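Local coordinates for protein adenylate kinase (Schistosoma mansoni, PDB 3UMF) that catalyses the reversible transfer of a phosphate group between adenine nucleotides, interconverting ATP and AMP with two molecules of ADP, at residues 42-54 and 200-212. Sequence-based numbering, arbitrary orientation.
Sequences KGTQCEKLVQKFH and VDAIFDKVNHELQ
Val200 meets helix 42-53 through both its backbone and its side chain, where the C-terminal helix 200-212 packs against the helix whose first turn completes the P-loop of this nucleoside monophosphate kinase fold. The two helices lie on the same side of the central parallel sheet and cross at -56°, their axes 10.4 Å apart. Val200 O, already used by Phe204 N within its own helix, also accepts Gln45 NE2 on a lone pair at 3.1 Å; the donor lies in the carbonyl plane, and the bond is nearly straight (162°). Val200 CG1, a compact apolar branch, touches both Thr44 CG2 and the CE methylene of Lys48. Next, Asp201 OD1 offers a negative charge to Lys48 NZ, a long salt bridge at 3.5 Å. Ile203 lays CG2 against the Gln45 amide carbon, and both residues also touch Phe139 of strand 135-140.

Phe204 is the central knob, seated among Gln45, Lys48, Leu49 and Lys52. Its CG is anti to the backbone N (chi1 -174°), which carries the ring across to the opposing helix. Lys48 suits one ring face with its aliphatic chain and charged end: CB makes a CH-pi contact 4.0 Å from the Phe204 ring centroid, and bends at chi2 and chi3 bring NZ back for an off-centre cation-pi interaction. Gln45 OE1 approaches the ring's edge. Leu49 returns the interlock, its branched end entering a hole formed by Phe204, Val207, Asn208 and Leu211, with CD2 4.0 Å from Val207 CG1. Asn208 ND2 sits over the Phe204 ring's rim on the face opposite Lys48 CB and beside Lys52 CD, whereas Asn208 OD1, buried without a polar partner, lies in the plane of the Phe53 ring, 3.2 Å from Phe53 CE2.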
loop_
_atom_site.group_PDB
_atom_site.type_symbol
_atom_site.label_atom_id
_atom_site.label_comp_id
_atom_site.label_asym_id
_atom_site.label_seq_id
_atom_site.Cartn_x
_atom_site.Cartn_y
_atom_site.Cartn_z
ATOM N N LYS A 42 2.318 9.226 -2.172
ATOM C CA LYS A 42 2.916 7.944 -1.800
ATOM C C LYS A 42 3.540 7.231 -2.997
ATOM O O LYS A 42 4.509 6.485 -2.844
ATOM C CB LYS A 42 1.906 7.027 -1.094
ATOM C CG LYS A 42 0.801 6.444 -1.982
ATOM C CD LYS A 42 0.256 5.137 -1.390
ATOM C CE LYS A 42 -1.025 4.670 -2.082
ATOM N NZ LYS A 42 -0.846 4.378 -3.530
ATOM N N GLY A 43 2.985 7.466 -4.182
ATOM C CA GLY A 43 3.484 6.845 -5.395
ATOM C C GLY A 43 4.932 7.210 -5.657
ATOM O O GLY A 43 5.760 6.339 -5.930
ATOM N N THR A 44 5.234 8.502 -5.571
ATOM C CA THR A 44 6.588 8.991 -5.784
ATOM C C THR A 44 7.548 8.406 -4.749
ATOM O O THR A 44 8.637 7.947 -5.090
ATOM C CB THR A 44 6.636 10.534 -5.729
ATOM O OG1 THR A 44 5.803 11.075 -6.762
ATOM C CG2 THR A 44 8.056 11.036 -5.915
ATOM N N GLN A 45 7.130 8.405 -3.490
ATOM C CA GLN A 45 7.965 7.899 -2.403
ATOM C C GLN A 45 8.292 6.413 -2.565
ATOM O O GLN A 45 9.429 6.001 -2.337
ATOM C CB GLN A 45 7.298 8.174 -1.052
ATOM C CG GLN A 45 7.113 9.661 -0.756
ATOM C CD GLN A 45 8.432 10.408 -0.697
ATOM O OE1 GLN A 45 9.433 9.878 -0.218
ATOM N NE2 GLN A 45 8.439 11.644 -1.189
ATOM N N CYS A 46 7.305 5.617 -2.972
ATOM C CA CYS A 46 7.526 4.190 -3.211
ATOM C C CYS A 46 8.539 3.943 -4.328
ATOM O O CYS A 46 9.365 3.035 -4.232
ATOM C CB CYS A 46 6.210 3.476 -3.538
ATOM S SG CYS A 46 5.113 3.212 -2.123
ATOM N N GLU A 47 8.469 4.744 -5.385
ATOM C CA GLU A 47 9.409 4.628 -6.496
ATOM C C GLU A 47 10.828 4.907 -6.028
ATOM O O GLU A 47 11.765 4.201 -6.398
ATOM C CB GLU A 47 9.044 5.607 -7.615
ATOM C CG GLU A 47 7.782 5.254 -8.371
ATOM C CD GLU A 47 7.378 6.338 -9.350
ATOM O OE1 GLU A 47 8.122 7.335 -9.476
ATOM O OE2 GLU A 47 6.313 6.199 -9.990
ATOM N N LYS A 48 10.975 5.943 -5.210
ATOM C CA LYS A 48 12.288 6.349 -4.728
ATOM C C LYS A 48 12.863 5.329 -3.750
ATOM O O LYS A 48 14.068 5.088 -3.741
ATOM C CB LYS A 48 12.217 7.747 -4.105
ATOM C CG LYS A 48 11.590 8.780 -5.034
ATOM C CD LYS A 48 12.366 10.079 -5.048
ATOM C CE LYS A 48 12.374 10.736 -3.687
ATOM N NZ LYS A 48 13.345 11.861 -3.654
ATOM N N LEU A 49 11.999 4.720 -2.942
ATOM C CA LEU A 49 12.427 3.675 -2.011
ATOM C C LEU A 49 12.948 2.445 -2.750
ATOM O O LEU A 49 13.989 1.894 -2.398
ATOM C CB LEU A 49 11.275 3.270 -1.090
ATOM C CG LEU A 49 10.904 4.253 0.021
ATOM C CD1 LEU A 49 9.663 3.770 0.754
ATOM C CD2 LEU A 49 12.066 4.427 0.989
ATOM N N VAL A 50 12.213 2.020 -3.773
ATOM C CA VAL A 50 12.615 0.881 -4.589
ATOM C C VAL A 50 13.933 1.169 -5.297
ATOM O O VAL A 50 14.785 0.292 -5.426
ATOM C CB VAL A 50 11.525 0.519 -5.623
ATOM C CG1 VAL A 50 12.040 -0.503 -6.625
ATOM C CG2 VAL A 50 10.286 -0.004 -4.918
ATOM N N GLN A 51 14.106 2.408 -5.743
ATOM C CA GLN A 51 15.333 2.798 -6.425
ATOM C C GLN A 51 16.534 2.772 -5.479
ATOM O O GLN A 51 17.595 2.259 -5.832
ATOM C CB GLN A 51 15.183 4.182 -7.062
ATOM C CG GLN A 51 16.367 4.597 -7.920
ATOM C CD GLN A 51 16.232 6.004 -8.467
ATOM O OE1 GLN A 51 16.031 6.200 -9.665
ATOM N NE2 GLN A 51 16.356 6.994 -7.589
ATOM N N LYS A 52 16.365 3.313 -4.276
ATOM C CA LYS A 52 17.456 3.363 -3.306
ATOM C C LYS A 52 17.738 2.005 -2.663
ATOM O O LYS A 52 18.894 1.599 -2.547
ATOM C CB LYS A 52 17.163 4.404 -2.211
ATOM C CG LYS A 52 18.251 4.519 -1.138
ATOM C CD LYS A 52 17.829 5.451 -0.006
ATOM C CE LYS A 52 18.945 5.648 1.015
ATOM N NZ LYS A 52 20.029 6.530 0.501
ATOM N N PHE A 53 16.688 1.301 -2.249
ATOM C CA PHE A 53 16.865 0.082 -1.458
ATOM C C PHE A 53 16.702 -1.232 -2.218
ATOM O O PHE A 53 16.962 -2.296 -1.659
ATOM C CB PHE A 53 15.912 0.085 -0.260
ATOM C CG PHE A 53 16.217 1.134 0.764
ATOM C CD1 PHE A 53 17.294 0.993 1.627
ATOM C CD2 PHE A 53 15.418 2.258 0.876
ATOM C CE1 PHE A 53 17.573 1.966 2.578
ATOM C CE2 PHE A 53 15.691 3.229 1.822
ATOM C CZ PHE A 53 16.768 3.084 2.675
ATOM N N HIS A 54 16.257 -1.153 -3.470
ATOM C CA HIS A 54 16.048 -2.339 -4.307
ATOM C C HIS A 54 14.935 -3.231 -3.753
ATOM O O HIS A 54 14.951 -4.451 -3.935
ATOM C CB HIS A 54 17.352 -3.128 -4.481
ATOM C CG HIS A 54 18.548 -2.261 -4.743
ATOM N ND1 HIS A 54 18.480 -1.112 -5.502
ATOM C CD2 HIS A 54 19.833 -2.373 -4.339
ATOM C CE1 HIS A 54 19.677 -0.555 -5.558
ATOM N NE2 HIS A 54 20.516 -1.299 -4.863
ATOM N N VAL A 200 9.145 16.675 -1.597
ATOM C CA VAL A 200 9.407 15.276 -1.913
ATOM C C VAL A 200 10.706 14.798 -1.259
ATOM O O VAL A 200 10.758 13.705 -0.693
ATOM C CB VAL A 200 9.456 15.041 -3.444
ATOM C CG1 VAL A 200 9.883 13.617 -3.757
ATOM C CG2 VAL A 200 8.100 15.338 -4.067
ATOM N N ASP A 201 11.737 15.636 -1.319
ATOM C CA ASP A 201 13.040 15.321 -0.733
ATOM C C ASP A 201 13.010 15.262 0.797
ATOM O O ASP A 201 13.648 14.400 1.399
ATOM C CB ASP A 201 14.093 16.337 -1.189
ATOM C CG ASP A 201 14.396 16.240 -2.675
ATOM O OD1 ASP A 201 14.460 15.109 -3.202
ATOM O OD2 ASP A 201 14.572 17.298 -3.317
ATOM N N ALA A 202 12.284 16.188 1.421
ATOM C CA ALA A 202 12.179 16.220 2.876
ATOM C C ALA A 202 11.418 15.005 3.396
ATOM O O ALA A 202 11.768 14.431 4.431
ATOM C CB ALA A 202 11.505 17.507 3.335
ATOM N N ILE A 203 10.374 14.619 2.672
ATOM C CA ILE A 203 9.599 13.435 3.019
ATOM C C ILE A 203 10.454 12.174 2.890
ATOM O O ILE A 203 10.430 11.308 3.763
ATOM C CB ILE A 203 8.348 13.307 2.119
ATOM C CG1 ILE A 203 7.356 14.437 2.419
ATOM C CG2 ILE A 203 7.670 11.962 2.322
ATOM C CD1 ILE A 203 6.299 14.607 1.345
ATOM N N PHE A 204 11.221 12.084 1.807
ATOM C CA PHE A 204 12.037 10.903 1.547
ATOM C C PHE A 204 13.123 10.732 2.605
ATOM O O PHE A 204 13.368 9.623 3.078
ATOM C CB PHE A 204 12.660 10.977 0.150
ATOM C CG PHE A 204 13.408 9.732 -0.251
ATOM C CD1 PHE A 204 12.747 8.523 -0.382
ATOM C CD2 PHE A 204 14.769 9.776 -0.505
ATOM C CE1 PHE A 204 13.428 7.375 -0.753
ATOM C CE2 PHE A 204 15.458 8.629 -0.878
ATOM C CZ PHE A 204 14.785 7.430 -1.001
ATOM N N ASP A 205 13.769 11.835 2.973
ATOM C CA ASP A 205 14.794 11.807 4.015
ATOM C C ASP A 205 14.218 11.356 5.360
ATOM O O ASP A 205 14.836 10.563 6.074
ATOM C CB ASP A 205 15.460 13.179 4.162
ATOM C CG ASP A 205 16.345 13.536 2.972
ATOM O OD1 ASP A 205 16.778 12.619 2.242
ATOM O OD2 ASP A 205 16.618 14.739 2.778
ATOM N N LYS A 206 13.033 11.858 5.702
ATOM C CA LYS A 206 12.374 11.479 6.953
ATOM C C LYS A 206 11.984 10.000 6.965
ATOM O O LYS A 206 12.171 9.314 7.971
ATOM C CB LYS A 206 11.147 12.357 7.211
ATOM C CG LYS A 206 10.438 12.077 8.532
ATOM C CD LYS A 206 11.374 12.248 9.721
ATOM C CE LYS A 206 10.611 12.181 11.041
ATOM N NZ LYS A 206 11.519 12.210 12.222
ATOM N N VAL A 207 11.450 9.514 5.847
ATOM C CA VAL A 207 11.085 8.105 5.719
ATOM C C VAL A 207 12.287 7.198 5.958
ATOM O O VAL A 207 12.196 6.208 6.684
ATOM C CB VAL A 207 10.486 7.791 4.326
ATOM C CG1 VAL A 207 10.362 6.291 4.125
ATOM C CG2 VAL A 207 9.136 8.456 4.169
ATOM N N ASN A 208 13.417 7.544 5.351
ATOM C CA ASN A 208 14.635 6.756 5.516
ATOM C C ASN A 208 15.160 6.793 6.945
ATOM O O ASN A 208 15.723 5.812 7.427
ATOM C CB ASN A 208 15.717 7.215 4.534
ATOM C CG ASN A 208 15.343 6.938 3.092
ATOM O OD1 ASN A 208 14.501 6.084 2.811
ATOM N ND2 ASN A 208 15.972 7.653 2.170
ATOM N N HIS A 209 14.975 7.926 7.616
ATOM C CA HIS A 209 15.386 8.072 9.008
ATOM C C HIS A 209 14.552 7.168 9.910
ATOM O O HIS A 209 15.076 6.516 10.812
ATOM C CB HIS A 209 15.258 9.531 9.455
ATOM C CG HIS A 209 15.704 9.775 10.864
ATOM N ND1 HIS A 209 14.827 9.815 11.925
ATOM C CD2 HIS A 209 16.935 9.991 11.385
ATOM C CE1 HIS A 209 15.497 10.045 13.040
ATOM N NE2 HIS A 209 16.778 10.156 12.740
ATOM N N GLU A 210 13.251 7.119 9.650
ATOM C CA GLU A 210 12.347 6.301 10.451
ATOM C C GLU A 210 12.516 4.806 10.174
ATOM O O GLU A 210 12.453 3.994 11.095
ATOM C CB GLU A 210 10.898 6.743 10.236
ATOM C CG GLU A 210 10.620 8.160 10.709
ATOM C CD GLU A 210 10.961 8.355 12.173
ATOM O OE1 GLU A 210 10.513 7.535 13.002
ATOM O OE2 GLU A 210 11.682 9.323 12.502
ATOM N N LEU A 211 12.744 4.448 8.911
ATOM C CA LEU A 211 12.947 3.049 8.529
ATOM C C LEU A 211 14.179 2.432 9.190
ATOM O O LEU A 211 14.258 1.214 9.358
ATOM C CB LEU A 211 13.047 2.908 7.010
ATOM C CG LEU A 211 11.725 2.888 6.242
ATOM C CD1 LEU A 211 11.986 2.881 4.741
ATOM C CD2 LEU A 211 10.891 1.680 6.651
ATOM N N GLN A 212 15.140 3.275 9.554
ATOM C CA GLN A 212 16.344 2.823 10.244
ATOM C C GLN A 212 15.991 2.193 11.583
ATOM O O GLN A 212 16.616 1.224 12.006
ATOM C CB GLN A 212 17.299 3.999 10.466
ATOM C CG GLN A 212 18.558 3.956 9.621
ATOM C CD GLN A 212 19.422 5.188 9.807
ATOM O OE1 GLN A 212 19.630 5.654 10.929
ATOM N NE2 GLN A 212 19.924 5.730 8.703
#